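Local coordinates for protein hydrolase, alpha/beta hydrolase FOLD family (Staphylococcus aureus, PDB 2XMZ) that probably catalyses the formation of 2-succinyl-6-hydroxy-2,4-cyclohexadiene-1-carboxylate in menaquinone biosynthesis, as a lyase of the alpha/beta hydrolase fold, at residues Thr4-Phe8 and Ile76-Tyr80. Sequence-based numbering, arbitrary orientation.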
loop_
_atom_site.group_PDB
_atom_site.type_symbol
_atom_site.label_atom_id
_atom_site.label_comp_id
_atom_site.label_asym_id
_atom_site.label_seq_id
_atom_site.Cartn_x
_atom_site.Cartn_y
_atom_site.Cartn_z
ATOM N N THR A 4 -10.504 1.164 15.993
ATOM C CA THR A 4 -11.132 0.609 14.756
ATOM C C THR A 4 -10.262 0.545 13.479
ATOM O O THR A 4 -10.572 -0.199 12.532
ATOM C CB THR A 4 -12.543 1.255 14.430
ATOM O OG1 THR A 4 -12.403 2.650 14.115
ATOM C CG2 THR A 4 -13.507 1.100 15.604
ATOM N N HIS A 5 -9.171 1.306 13.468
ATOM C CA HIS A 5 -8.396 1.504 12.261
ATOM C C HIS A 5 -7.402 0.383 11.978
ATOM O O HIS A 5 -6.808 0.375 10.935
ATOM C CB HIS A 5 -7.698 2.878 12.263
ATOM C CG HIS A 5 -6.631 3.030 13.308
ATOM N ND1 HIS A 5 -6.841 2.766 14.644
ATOM C CD2 HIS A 5 -5.349 3.462 13.206
ATOM C CE1 HIS A 5 -5.729 3.003 15.317
ATOM N NE2 HIS A 5 -4.812 3.438 14.471
ATOM N N TYR A 6 -7.224 -0.552 12.911
ATOM C CA TYR A 6 -6.398 -1.730 12.629
ATOM C C TYR A 6 -7.007 -3.004 13.211
ATOM O O TYR A 6 -7.708 -2.958 14.221
ATOM C CB TYR A 6 -4.936 -1.521 13.082
ATOM C CG TYR A 6 -4.670 -1.806 14.545
ATOM C CD1 TYR A 6 -4.917 -0.842 15.526
ATOM C CD2 TYR A 6 -4.159 -3.035 14.947
ATOM C CE1 TYR A 6 -4.686 -1.103 16.869
ATOM C CE2 TYR A 6 -3.921 -3.313 16.289
ATOM C CZ TYR A 6 -4.180 -2.338 17.241
ATOM O OH TYR A 6 -3.940 -2.609 18.566
ATOM N N LYS A 7 -6.743 -4.132 12.554
ATOM C CA LYS A 7 -7.213 -5.438 13.019
ATOM C C LYS A 7 -6.019 -6.394 13.185
ATOM O O LYS A 7 -5.076 -6.384 12.388
ATOM C CB LYS A 7 -8.267 -6.014 12.064
ATOM C CG LYS A 7 -9.515 -5.097 11.852
ATOM C CD LYS A 7 -10.192 -5.369 10.510
ATOM C CE LYS A 7 -11.308 -4.370 10.206
ATOM N NZ LYS A 7 -12.488 -4.561 11.086
ATOM N N PHE A 8 -6.051 -7.186 14.250
ATOM C CA PHE A 8 -4.989 -8.139 14.539
ATOM C C PHE A 8 -5.601 -9.517 14.449
ATOM O O PHE A 8 -6.652 -9.795 15.063
ATOM C CB PHE A 8 -4.417 -7.920 15.949
ATOM C CG PHE A 8 -3.253 -8.805 16.274
ATOM C CD1 PHE A 8 -1.954 -8.359 16.068
ATOM C CD2 PHE A 8 -3.452 -10.091 16.776
ATOM C CE1 PHE A 8 -0.864 -9.168 16.359
ATOM C CE2 PHE A 8 -2.356 -10.919 17.069
ATOM C CZ PHE A 8 -1.068 -10.454 16.863
ATOM N N ILE A 76 0.790 1.849 16.628
ATOM C CA ILE A 76 0.327 0.479 16.469
ATOM C C ILE A 76 1.484 -0.465 16.684
ATOM O O ILE A 76 1.402 -1.387 17.511
ATOM C CB ILE A 76 -0.274 0.231 15.073
ATOM C CG1 ILE A 76 -1.653 0.890 15.000
ATOM C CG2 ILE A 76 -0.363 -1.281 14.813
ATOM C CD1 ILE A 76 -2.139 1.173 13.573
ATOM N N LEU A 77 2.568 -0.213 15.940
ATOM C CA LEU A 77 3.718 -1.112 15.922
ATOM C C LEU A 77 4.461 -1.241 17.243
ATOM O O LEU A 77 5.080 -2.270 17.499
ATOM C CB LEU A 77 4.668 -0.746 14.775
ATOM C CG LEU A 77 3.995 -0.876 13.394
ATOM C CD1 LEU A 77 4.952 -0.462 12.297
ATOM C CD2 LEU A 77 3.453 -2.307 13.142
ATOM N N ASP A 78 4.393 -0.204 18.074
ATOM C CA ASP A 78 5.034 -0.217 19.379
ATOM C C ASP A 78 4.592 -1.428 20.224
ATOM O O ASP A 78 5.381 -1.975 20.982
ATOM C CB ASP A 78 4.758 1.084 20.139
ATOM C CG ASP A 78 5.538 1.174 21.425
ATOM O OD1 ASP A 78 6.726 1.547 21.365
ATOM O OD2 ASP A 78 4.982 0.837 22.491
ATOM N N LYS A 79 3.342 -1.856 20.064
ATOM C CA LYS A 79 2.817 -2.992 20.822
ATOM C C LYS A 79 3.436 -4.305 20.343
ATOM O O LYS A 79 3.277 -5.336 20.988
ATOM C CB LYS A 79 1.295 -3.056 20.703
ATOM C CG LYS A 79 0.595 -1.723 20.943
ATOM C CD LYS A 79 -0.820 -1.749 20.382
ATOM C CE LYS A 79 -1.392 -0.349 20.238
ATOM N NZ LYS A 79 -1.636 0.324 21.554
ATOM N N TYR A 80 4.136 -4.267 19.210
ATOM C CA TYR A 80 4.730 -5.479 18.650
ATOM C C TYR A 80 6.195 -5.283 18.298
ATOM O O TYR A 80 6.774 -6.058 17.535
ATOM C CB TYR A 80 3.909 -5.958 17.447
ATOM C CG TYR A 80 2.412 -5.795 17.660
ATOM C CD1 TYR A 80 1.668 -6.730 18.393
ATOM C CD2 TYR A 80 1.743 -4.683 17.151
ATOM C CE1 TYR A 80 0.284 -6.552 18.602
ATOM C CE2 TYR A 80 0.382 -4.500 17.355
ATOM C CZ TYR A 80 -0.337 -5.433 18.072
ATOM O OH TYR A 80 -1.686 -5.206 18.235
#
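At the antiparallel edge strand of the alpha/beta hydrolase sheet, Tyr6 and Phe8 meet segment 76-80, which helix 66-77 runs into, with Ile76 and Tyr80 as their main partners. Ile76 lays its CG1 methylene over one face of the Tyr6 ring, 4.2 Å from the centroid and 27° off the ring normal, a CH-pi contact suited to its apolar C-H surface; its CG2 branch lies over the ring's rim. Its terminal CD1 runs on to His5, reaching NE2 at 3.6 Å. The Tyr6 ring gets to this place because CG stands between the backbone N and the carbonyl carbon (chi1 84°).

Tyrosine suits both places, a flat apolar ring ending in a hydroxyl: Tyr80 OH lies at the Tyr6 ring edge, and OH of Tyr6 and OH of Tyr80 form a weak hydrogen bond of 3.5 Å. Lys79 lends its methylenes, CD passing 3.7 Å from Tyr6 OH. Two residues along the strand, the wholly apolar ring of Phe8 runs nearly parallel to that of Tyr80 (14°) but slid well past it, CE1 of Phe8 lying 3.6 Å from CE1 of Tyr80.

Ile76 is buried, while the rest lies nearer the surface. Strand 44-48 pairs beside strand 6-9: Lys7 bonds Thr47 through the backbone, Phe8 and Tyr80 touch Ile46, and Ile76 touches Ile48, joining helix 66-77 to the sheet edge.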